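Side-chain contacts in apoptosis regulator Bcl-2 homolog (Fowlpox virus, PDB 5TZP), which blocks host-cell apoptosis by sequestering and inactivating several proapoptotic Bcl-2 proteins, among them BAX and BAK1: residues K54-I57 and K58-N62; K85-W88 and G89-I92; V105-D108 and T109-Q112; N25-I28 and E29-N33. One frame throughout, in Å; residues are numbered along the deposited sequence. Where two conformers were deposited one is given.

From the N terminus the chain meets contact 4 first, at the C-terminal end of helix 14-32, then contact 1 along helix 43-68, contact 2 where helix 88-105 begins, and contact 3 in the loop between that helix and helix 115-136. All four are local and follow in series; none nests in or crosses another, and contact 3 alone folds a loop back on itself. Packing between helices joins contact 1 to contacts 4 and 2: Ile57 CD1 lies 3.7 Å from Tyr30 CE1 of contact 4, and Val56 CG2 lies 3.9 Å from Ile92 CG2 of contact 2. Contact 3 touches none of them. Contacts 1 and 2 both reach the bound Bik BH3 peptide.

Contact 1 of 4, residues K54-I57 and K58-N62; sequences KSVI and KTNYN
Asn60 folds its side chain back to the carbonyl oxygen of Val56, one turn earlier in helix 43-68. Its CB is 3.4 Å from Val56 O, and CG, set beside the backbone N (chi1 -59°), brings the amide toward that oxygen. At the tip, ND2 donates to Val56 O at 2.9 Å, in the carbonyl plane and on a lone pair, while the oxygen sits slightly out of the amide plane. ND2 also comes within 3.9 Å of Val56 CG1, the two side chains crossing at a slant. The backbone N of Asn60 makes only a weak bond to Val56 O, so the short, polar asparagine supplements a weak helical bond. Also one turn apart, Ser55 OG and Thr59 OG1 are joined by a water, which donates to Thr59 OG1 at 2.9 Å; Ser55 OG also hydrogen-bonds an aromatic side chain of the bound peptide. Tyr61 CB is 3.2 Å from Ile57 O, which lies at the edge of the ring, and the Tyr61 side chain touches Tyr100 of helix 88-105. The chemistry thus gives Val56 O a second donor and shares Ser55 OG between a water and the BH3 peptide.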
loop_
_atom_site.group_PDB
_atom_site.type_symbol
_atom_site.label_atom_id
_atom_site.label_comp_id
_atom_site.label_asym_id
_atom_site.label_seq_id
_atom_site.Cartn_x
_atom_site.Cartn_y
_atom_site.Cartn_z
ATOM N N LYS A 54 -5.760 6.947 -4.383
ATOM C CA LYS A 54 -7.107 7.473 -4.492
ATOM C C LYS A 54 -7.782 6.859 -5.709
ATOM O O LYS A 54 -8.955 6.436 -5.638
ATOM C CB LYS A 54 -7.130 9.013 -4.627
ATOM C CG LYS A 54 -8.464 9.683 -4.747
ATOM C CD LYS A 54 -8.361 11.242 -4.694
ATOM C CE LYS A 54 -9.719 11.947 -4.809
ATOM N NZ LYS A 54 -9.711 13.392 -4.246
ATOM N N SER A 55 -7.054 6.721 -6.833
ATOM C CA SER A 55 -7.635 6.132 -8.022
ATOM C C SER A 55 -7.990 4.670 -7.797
ATOM O O SER A 55 -9.087 4.194 -8.203
ATOM C CB SER A 55 -6.657 6.296 -9.177
ATOM O OG SER A 55 -7.118 5.637 -10.359
ATOM N N VAL A 56 -7.100 3.910 -7.228
ATOM C CA VAL A 56 -7.336 2.484 -6.934
ATOM C C VAL A 56 -8.558 2.332 -6.052
ATOM O O VAL A 56 -9.402 1.476 -6.312
ATOM C CB VAL A 56 -6.093 1.807 -6.348
ATOM C CG1 VAL A 56 -6.406 0.397 -5.828
ATOM C CG2 VAL A 56 -5.015 1.745 -7.419
ATOM N N ILE A 57 -8.657 3.131 -4.998
ATOM C CA ILE A 57 -9.795 3.042 -4.075
ATOM C C ILE A 57 -11.071 3.422 -4.783
ATOM O O ILE A 57 -12.089 2.714 -4.648
ATOM C CB ILE A 57 -9.528 3.886 -2.804
ATOM C CG1 ILE A 57 -8.439 3.235 -1.977
ATOM C CG2 ILE A 57 -10.826 4.013 -1.996
ATOM C CD1 ILE A 57 -7.844 4.104 -0.873
ATOM N N LYS A 58 -11.079 4.488 -5.564
ATOM C CA LYS A 58 -12.322 4.901 -6.248
ATOM C C LYS A 58 -12.784 3.816 -7.197
ATOM O O LYS A 58 -14.021 3.644 -7.382
ATOM C CB LYS A 58 -12.090 6.215 -6.992
ATOM C CG LYS A 58 -13.290 6.710 -7.833
ATOM C CD LYS A 58 -12.961 7.990 -8.623
ATOM C CE LYS A 58 -12.862 9.174 -7.671
ATOM N NZ LYS A 58 -12.735 10.484 -8.448
ATOM N N THR A 59 -11.861 3.117 -7.857
ATOM C CA THR A 59 -12.191 2.125 -8.874
ATOM C C THR A 59 -12.632 0.816 -8.229
ATOM O O THR A 59 -13.434 0.078 -8.828
ATOM C CB THR A 59 -10.975 1.897 -9.781
ATOM O OG1 THR A 59 -10.718 3.113 -10.476
ATOM C CG2 THR A 59 -11.199 0.778 -10.758
ATOM N N ASN A 60 -12.124 0.455 -7.057
ATOM C CA ASN A 60 -12.221 -0.899 -6.535
ATOM C C ASN A 60 -12.789 -1.029 -5.155
ATOM O O ASN A 60 -12.837 -2.136 -4.641
ATOM C CB ASN A 60 -10.829 -1.560 -6.541
ATOM C CG ASN A 60 -10.233 -1.611 -7.905
ATOM O OD1 ASN A 60 -10.601 -2.497 -8.686
ATOM N ND2 ASN A 60 -9.266 -0.768 -8.173
ATOM N N TYR A 61 -13.284 0.063 -4.566
ATOM C CA TYR A 61 -13.713 -0.036 -3.166
ATOM C C TYR A 61 -14.802 -1.071 -2.954
ATOM O O TYR A 61 -14.806 -1.702 -1.894
ATOM C CB TYR A 61 -14.163 1.331 -2.567
ATOM C CG TYR A 61 -15.515 1.784 -2.998
ATOM C CD1 TYR A 61 -15.746 2.497 -4.151
ATOM C CD2 TYR A 61 -16.597 1.438 -2.239
ATOM C CE1 TYR A 61 -17.043 2.833 -4.525
ATOM C CE2 TYR A 61 -17.872 1.772 -2.607
ATOM C CZ TYR A 61 -18.087 2.480 -3.703
ATOM O OH TYR A 61 -19.335 2.740 -4.190
ATOM N N ASN A 62 -15.720 -1.290 -3.909
ATOM C CA ASN A 62 -16.746 -2.307 -3.679
ATOM C C ASN A 62 -16.174 -3.711 -3.613
ATOM O O ASN A 62 -16.632 -4.535 -2.847
ATOM C CB ASN A 62 -17.811 -2.258 -4.784
ATOM C CG ASN A 62 -18.623 -0.949 -4.743
ATOM O OD1 ASN A 62 -18.530 -0.079 -5.660
ATOM N ND2 ASN A 62 -19.432 -0.862 -3.792
HETATM O O HOH W 1 -7.906 2.965 -11.053
#

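Contact 2 of 4, residues K85-W88 and G89-I92; sequences KINW and GRII
Asn87 OD1 takes the backbone N-H of Arg90 at 2.8 Å, nearly straight, and a weaker hydrogen bond from a polar side chain of the bound peptide. With chi1 at 61°, CG sits between the backbone N and the carbonyl carbon, which swings the amide over the start of helix 88-105: a classical N-cap, well suited to the short, accepting side chain of asparagine. Its ND2 turns to an acidic side chain of the peptide. This is the Asn-Trp-Gly-Arg signature of BH1, whose arginine in Bcl-2 proteins pairs with the BH3 acid; here Arg90 NE forms that salt bridge, while NH1 is held by Val81 O. Lys85 crosses the guanidinium at about a right angle, its CE over one face and 3.2 Å from Arg90 NH2. Both cations probably favour an acidic side chain on the peptide, although the ion pair from Lys85 NZ is long and weak. On the inner side, Ile91 CD1 makes a CH-pi contact with the Trp88 six-membered ring, 4.1 Å from its centroid, and also meets Ile86 CD1 at 3.7 Å. The flat indole offers this branched chain a broad surface, and its NE1 bonds Gln137 OE1.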
loop_
_atom_site.group_PDB
_atom_site.type_symbol
_atom_site.label_atom_id
_atom_site.label_comp_id
_atom_site.label_asym_id
_atom_site.label_seq_id
_atom_site.Cartn_x
_atom_site.Cartn_y
_atom_site.Cartn_z
ATOM N N LYS A 85 6.910 -11.523 -7.386
ATOM C CA LYS A 85 7.409 -10.364 -8.097
ATOM C C LYS A 85 6.839 -9.081 -7.542
ATOM O O LYS A 85 5.777 -9.065 -6.892
ATOM C CB LYS A 85 7.130 -10.428 -9.582
ATOM C CG LYS A 85 5.834 -10.087 -9.981
ATOM C CD LYS A 85 5.780 -9.760 -11.492
ATOM C CE LYS A 85 4.325 -9.447 -11.873
ATOM N NZ LYS A 85 3.959 -9.327 -13.314
ATOM N N ILE A 86 7.570 -7.985 -7.768
ATOM C CA ILE A 86 7.139 -6.668 -7.350
ATOM C C ILE A 86 7.069 -5.756 -8.581
ATOM O O ILE A 86 7.818 -5.942 -9.573
ATOM C CB ILE A 86 8.083 -6.088 -6.278
ATOM C CG1 ILE A 86 7.529 -4.867 -5.561
ATOM C CG2 ILE A 86 9.485 -5.704 -6.905
ATOM C CD1 ILE A 86 8.283 -4.545 -4.292
ATOM N N ASN A 87 6.173 -4.766 -8.542
ATOM C CA ASN A 87 6.142 -3.647 -9.470
ATOM C C ASN A 87 5.396 -2.520 -8.791
ATOM O O ASN A 87 4.814 -2.720 -7.719
ATOM C CB ASN A 87 5.572 -4.007 -10.859
ATOM C CG ASN A 87 4.169 -4.487 -10.832
ATOM O OD1 ASN A 87 3.332 -3.854 -10.143
ATOM N ND2 ASN A 87 3.832 -5.488 -11.631
ATOM N N TRP A 88 5.417 -1.331 -9.359
ATOM C CA TRP A 88 4.825 -0.195 -8.697
ATOM C C TRP A 88 3.317 -0.297 -8.632
ATOM O O TRP A 88 2.715 0.142 -7.626
ATOM C CB TRP A 88 5.246 1.138 -9.343
ATOM C CG TRP A 88 6.610 1.499 -8.934
ATOM C CD1 TRP A 88 7.750 1.511 -9.762
ATOM C CD2 TRP A 88 7.053 1.934 -7.644
ATOM N NE1 TRP A 88 8.810 1.880 -9.008
ATOM C CE2 TRP A 88 8.455 2.146 -7.708
ATOM C CE3 TRP A 88 6.405 2.127 -6.425
ATOM C CZ2 TRP A 88 9.170 2.567 -6.620
ATOM C CZ3 TRP A 88 7.157 2.532 -5.342
ATOM C CH2 TRP A 88 8.508 2.756 -5.459
ATOM N N GLY A 89 2.632 -0.872 -9.612
ATOM C CA GLY A 89 1.190 -1.048 -9.486
ATOM C C GLY A 89 0.808 -1.924 -8.315
ATOM O O GLY A 89 -0.205 -1.677 -7.666
ATOM N N ARG A 90 1.575 -2.977 -8.091
ATOM C CA ARG A 90 1.372 -3.873 -6.962
ATOM C C ARG A 90 1.560 -3.127 -5.642
ATOM O O ARG A 90 0.793 -3.308 -4.679
ATOM C CB ARG A 90 2.236 -5.114 -7.038
ATOM C CG ARG A 90 1.723 -6.077 -8.164
ATOM C CD ARG A 90 2.592 -7.253 -8.287
ATOM N NE ARG A 90 2.138 -8.141 -9.367
ATOM C CZ ARG A 90 2.165 -9.463 -9.263
ATOM N NH1 ARG A 90 2.486 -10.102 -8.144
ATOM N NH2 ARG A 90 1.622 -10.129 -10.289
ATOM N N ILE A 91 2.646 -2.357 -5.549
ATOM C CA ILE A 91 2.935 -1.556 -4.340
ATOM C C ILE A 91 1.798 -0.598 -4.088
ATOM O O ILE A 91 1.308 -0.486 -2.957
ATOM C CB ILE A 91 4.301 -0.845 -4.479
ATOM C CG1 ILE A 91 5.411 -1.871 -4.422
ATOM C CG2 ILE A 91 4.470 0.197 -3.365
ATOM C CD1 ILE A 91 6.798 -1.252 -4.828
ATOM N N ILE A 92 1.375 0.128 -5.102
ATOM C CA ILE A 92 0.289 1.099 -4.961
ATOM C C ILE A 92 -0.971 0.384 -4.524
ATOM O O ILE A 92 -1.689 0.861 -3.622
ATOM C CB ILE A 92 0.036 1.834 -6.286
ATOM C CG1 ILE A 92 1.225 2.804 -6.509
ATOM C CG2 ILE A 92 -1.311 2.529 -6.309
ATOM C CD1 ILE A 92 1.382 3.222 -8.007
#

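Contact 3 of 4, residues V105-D108 and T109-Q112; sequences VKQD and TSPQ
Gln107 and Ser110 share the shortest side-chain hydrogen bond of this turn. Ser110 OG donates to Gln107 OE1 at 2.7 Å, lying in the carbonyl plane and on a lone pair. The glutamine arrives there because its CG stands beside the backbone N (chi1 -68°) and the chain then runs extended, long enough to span the loop; the serine, being small, turns its hydroxyl inward to meet it. The same OG accepts a weak bond from Gln112 N, and Gln112 OE1 accepts from Tyr114 N. Among backbone groups, Gln107 N donates to Gln112 O at 3.0 Å with an N-H...O angle of 161°, pinning the two ends of the turn together. A CA-H...O contact adds to it, Lys106 CA lying 3.3 Å from the same Gln112 O. Charge enters through Lys106, whose chain bends near its tip. In one of its two conformers NZ gives a hydrogen bond to Gln107 O and a weak one to Ser110 O; both are doubtful, since the second conformer may differ. Packing contacts reach beyond the turn, Gln107 to Tyr114 and Lys106 to Tyr113. Polar and charged residues suit such a surface position. Lacking regular strand or helix, this reversing connection of the Bcl-2 fold links helix 88-105, which carries much of BH1, to helix 115-136, with Ser110, Pro111 and Gln112 already in BH2.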
loop_
_atom_site.group_PDB
_atom_site.type_symbol
_atom_site.label_atom_id
_atom_site.label_comp_id
_atom_site.label_asym_id
_atom_site.label_seq_id
_atom_site.Cartn_x
_atom_site.Cartn_y
_atom_site.Cartn_z
ATOM N N VAL A 105 -11.262 -0.852 9.900
ATOM C CA VAL A 105 -11.051 -1.629 11.118
ATOM C C VAL A 105 -10.710 -0.736 12.319
ATOM O O VAL A 105 -10.448 -1.287 13.408
ATOM C CB VAL A 105 -10.028 -2.792 10.933
ATOM C CG1 VAL A 105 -10.527 -3.778 9.889
ATOM C CG2 VAL A 105 -8.624 -2.245 10.701
ATOM N N LYS A 106 -10.725 0.573 12.179
ATOM C CA LYS A 106 -10.492 1.458 13.306
ATOM C C LYS A 106 -11.406 1.097 14.470
ATOM O O LYS A 106 -12.615 0.882 14.305
ATOM C CB LYS A 106 -10.734 2.894 12.865
ATOM C CG LYS A 106 -10.389 3.943 13.988
ATOM C CD LYS A 106 -10.920 5.299 13.625
ATOM C CE LYS A 106 -12.192 5.593 14.395
ATOM N NZ LYS A 106 -11.853 5.715 15.972
ATOM N N GLN A 107 -10.812 1.052 15.683
ATOM C CA GLN A 107 -11.589 0.795 16.870
ATOM C C GLN A 107 -12.582 1.925 17.104
ATOM O O GLN A 107 -12.316 3.078 16.827
ATOM C CB GLN A 107 -10.684 0.703 18.089
ATOM C CG GLN A 107 -9.773 -0.531 18.074
ATOM C CD GLN A 107 -9.191 -0.724 19.453
ATOM O OE1 GLN A 107 -8.639 0.212 20.036
ATOM N NE2 GLN A 107 -9.452 -1.950 20.113
ATOM N N ASP A 108 -13.736 1.586 17.661
ATOM C CA ASP A 108 -14.698 2.635 18.035
ATOM C C ASP A 108 -14.241 3.482 19.210
ATOM O O ASP A 108 -14.527 4.671 19.269
ATOM C CB ASP A 108 -16.066 2.010 18.422
ATOM C CG ASP A 108 -16.933 1.587 17.254
ATOM O OD1 ASP A 108 -16.608 1.900 16.116
ATOM O OD2 ASP A 108 -17.994 0.959 17.601
ATOM N N THR A 109 -13.536 2.915 20.160
ATOM C CA THR A 109 -13.311 3.536 21.445
ATOM C C THR A 109 -11.886 4.067 21.610
ATOM O O THR A 109 -11.569 4.557 22.708
ATOM C CB THR A 109 -13.721 2.637 22.590
ATOM O OG1 THR A 109 -12.904 1.470 22.673
ATOM C CG2 THR A 109 -15.144 2.235 22.533
ATOM N N SER A 110 -11.077 4.011 20.557
ATOM C CA SER A 110 -9.754 4.633 20.606
ATOM C C SER A 110 -9.441 5.110 19.216
ATOM O O SER A 110 -10.019 4.615 18.271
ATOM C CB SER A 110 -8.676 3.650 21.092
ATOM O OG SER A 110 -8.222 2.882 20.024
ATOM N N PRO A 111 -8.482 5.972 19.057
ATOM C CA PRO A 111 -8.129 6.374 17.672
ATOM C C PRO A 111 -7.116 5.448 17.050
ATOM O O PRO A 111 -6.223 5.834 16.341
ATOM C CB PRO A 111 -7.714 7.831 17.812
ATOM C CG PRO A 111 -7.302 7.943 19.230
ATOM C CD PRO A 111 -8.119 6.943 20.026
ATOM N N GLN A 112 -7.296 4.167 17.222
ATOM C CA GLN A 112 -6.378 3.122 16.739
ATOM C C GLN A 112 -6.890 2.595 15.428
ATOM O O GLN A 112 -7.894 1.838 15.338
ATOM C CB GLN A 112 -6.273 2.007 17.791
ATOM C CG GLN A 112 -5.441 0.808 17.373
ATOM C CD GLN A 112 -4.026 1.134 17.157
ATOM O OE1 GLN A 112 -3.592 1.603 16.121
ATOM N NE2 GLN A 112 -3.243 0.949 18.206
#

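Contact 4 of 4, residues N25-I28 and E29-N33; sequences NYII and EYNTN
Tyr26 and Tyr30 lie side by side on the packed face of helix 14-32, pointing the same way. Tyr26 OH approaches the Tyr30 ring obliquely, 3.6 Å from Tyr30 CD1, and Tyr26 CZ is 4.3 Å from Tyr30 CB. Large rings suit this face: in the Bcl-2 helical bundle Tyr26 packs against Leu49 and Cys53 of helix 43-68 and Ala99 of helix 88-105, while Ile27 next to it packs on Ile118 of helix 115-136. Toward the helix end polar side chains take over. Ile27 O is gripped twice, by Asn31 N and by Asn31 ND2 at 3.0 Å, the two donors reaching it from opposite faces of its plane; ND2 lies 3.7 Å from Ile27 CG2. Ile28 O likewise accepts two hydrogen bonds. Thr32 OG1 gives it one of 2.7 Å from above the carbonyl plane, made possible by a chi1 of 65°, and Thr32 N adds a second. The solvent side is looser: Asn33, exposed, leaves the helix with positive phi, a conformation asparagine adopts readily, yet its N still bonds Glu29 O at 2.8 Å. The Glu29 side chain, by contrast, is tied down by a salt bridge from OE1 to Lys50 NZ and a hydrogen bond between OE2 and Tyr46 OH.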
loop_
_atom_site.group_PDB
_atom_site.type_symbol
_atom_site.label_atom_id
_atom_site.label_comp_id
_atom_site.label_asym_id
_atom_site.label_seq_id
_atom_site.Cartn_x
_atom_site.Cartn_y
_atom_site.Cartn_z
ATOM N N ASN A 25 2.944 7.726 6.753
ATOM C CA ASN A 25 2.349 9.064 6.602
ATOM C C ASN A 25 1.140 9.021 5.676
ATOM O O ASN A 25 0.148 9.700 5.968
ATOM C CB ASN A 25 3.403 10.077 6.190
ATOM C CG ASN A 25 4.104 10.605 7.387
ATOM O OD1 ASN A 25 3.521 11.314 8.170
ATOM N ND2 ASN A 25 5.379 10.286 7.518
ATOM N N TYR A 26 1.178 8.270 4.559
ATOM C CA TYR A 26 0.005 8.187 3.687
ATOM C C TYR A 26 -1.174 7.592 4.455
ATOM O O TYR A 26 -2.297 8.107 4.403
ATOM C CB TYR A 26 0.303 7.428 2.386
ATOM C CG TYR A 26 -0.967 7.263 1.599
ATOM C CD1 TYR A 26 -1.613 8.354 1.089
ATOM C CD2 TYR A 26 -1.593 6.069 1.551
ATOM C CE1 TYR A 26 -2.878 8.238 0.454
ATOM C CE2 TYR A 26 -2.850 5.963 0.946
ATOM C CZ TYR A 26 -3.442 7.030 0.447
ATOM O OH TYR A 26 -4.711 6.946 -0.109
ATOM N N ILE A 27 -0.954 6.496 5.187
ATOM C CA ILE A 27 -2.061 5.848 5.886
ATOM C C ILE A 27 -2.617 6.798 6.945
ATOM O O ILE A 27 -3.844 6.919 7.124
ATOM C CB ILE A 27 -1.615 4.505 6.464
ATOM C CG1 ILE A 27 -1.381 3.539 5.304
ATOM C CG2 ILE A 27 -2.692 3.936 7.387
ATOM C CD1 ILE A 27 -0.841 2.181 5.680
ATOM N N ILE A 28 -1.761 7.558 7.634
ATOM C CA ILE A 28 -2.242 8.585 8.575
ATOM C C ILE A 28 -3.098 9.629 7.852
ATOM O O ILE A 28 -4.168 9.999 8.352
ATOM C CB ILE A 28 -1.039 9.186 9.301
ATOM C CG1 ILE A 28 -0.433 8.147 10.267
ATOM C CG2 ILE A 28 -1.518 10.438 10.074
ATOM C CD1 ILE A 28 0.909 8.568 10.734
ATOM N N GLU A 29 -2.642 10.120 6.711
ATOM C CA GLU A 29 -3.428 11.100 5.971
ATOM C C GLU A 29 -4.799 10.534 5.576
ATOM O O GLU A 29 -5.846 11.194 5.710
ATOM C CB GLU A 29 -2.665 11.647 4.768
ATOM C CG GLU A 29 -3.565 12.613 3.931
ATOM C CD GLU A 29 -2.868 13.490 2.986
ATOM O OE1 GLU A 29 -3.602 14.179 2.247
ATOM O OE2 GLU A 29 -1.626 13.652 3.006
ATOM N N TYR A 30 -4.810 9.317 5.066
ATOM C CA TYR A 30 -6.049 8.688 4.620
ATOM C C TYR A 30 -7.028 8.592 5.776
ATOM O O TYR A 30 -8.229 8.842 5.617
ATOM C CB TYR A 30 -5.725 7.327 4.030
ATOM C CG TYR A 30 -6.959 6.672 3.512
ATOM C CD1 TYR A 30 -7.486 6.993 2.236
ATOM C CD2 TYR A 30 -7.669 5.750 4.253
ATOM C CE1 TYR A 30 -8.706 6.427 1.839
ATOM C CE2 TYR A 30 -8.814 5.198 3.840
ATOM C CZ TYR A 30 -9.382 5.536 2.678
ATOM O OH TYR A 30 -10.601 4.933 2.358
ATOM N N ASN A 31 -6.539 8.223 6.970
ATOM C CA ASN A 31 -7.408 8.024 8.124
ATOM C C ASN A 31 -7.877 9.308 8.723
ATOM O O ASN A 31 -9.032 9.410 9.265
ATOM C CB ASN A 31 -6.712 7.214 9.177
ATOM C CG ASN A 31 -6.960 5.771 8.943
ATOM O OD1 ASN A 31 -8.004 5.201 9.347
ATOM N ND2 ASN A 31 -6.075 5.177 8.244
ATOM N N THR A 32 -7.037 10.323 8.751
ATOM C CA THR A 32 -7.325 11.534 9.511
ATOM C C THR A 32 -7.776 12.729 8.684
ATOM O O THR A 32 -8.197 13.738 9.280
ATOM C CB THR A 32 -6.099 11.977 10.330
ATOM O OG1 THR A 32 -4.998 12.355 9.484
ATOM C CG2 THR A 32 -5.709 10.872 11.293
ATOM N N ASN A 33 -7.582 12.669 7.350
ATOM C CA ASN A 33 -7.889 13.786 6.456
ATOM C C ASN A 33 -7.111 15.029 6.801
ATOM O O ASN A 33 -7.604 16.168 6.649
ATOM C CB ASN A 33 -9.405 14.001 6.369
ATOM C CG ASN A 33 -10.089 12.819 5.784
ATOM O OD1 ASN A 33 -9.766 12.423 4.675
ATOM N ND2 ASN A 33 -11.054 12.263 6.508
#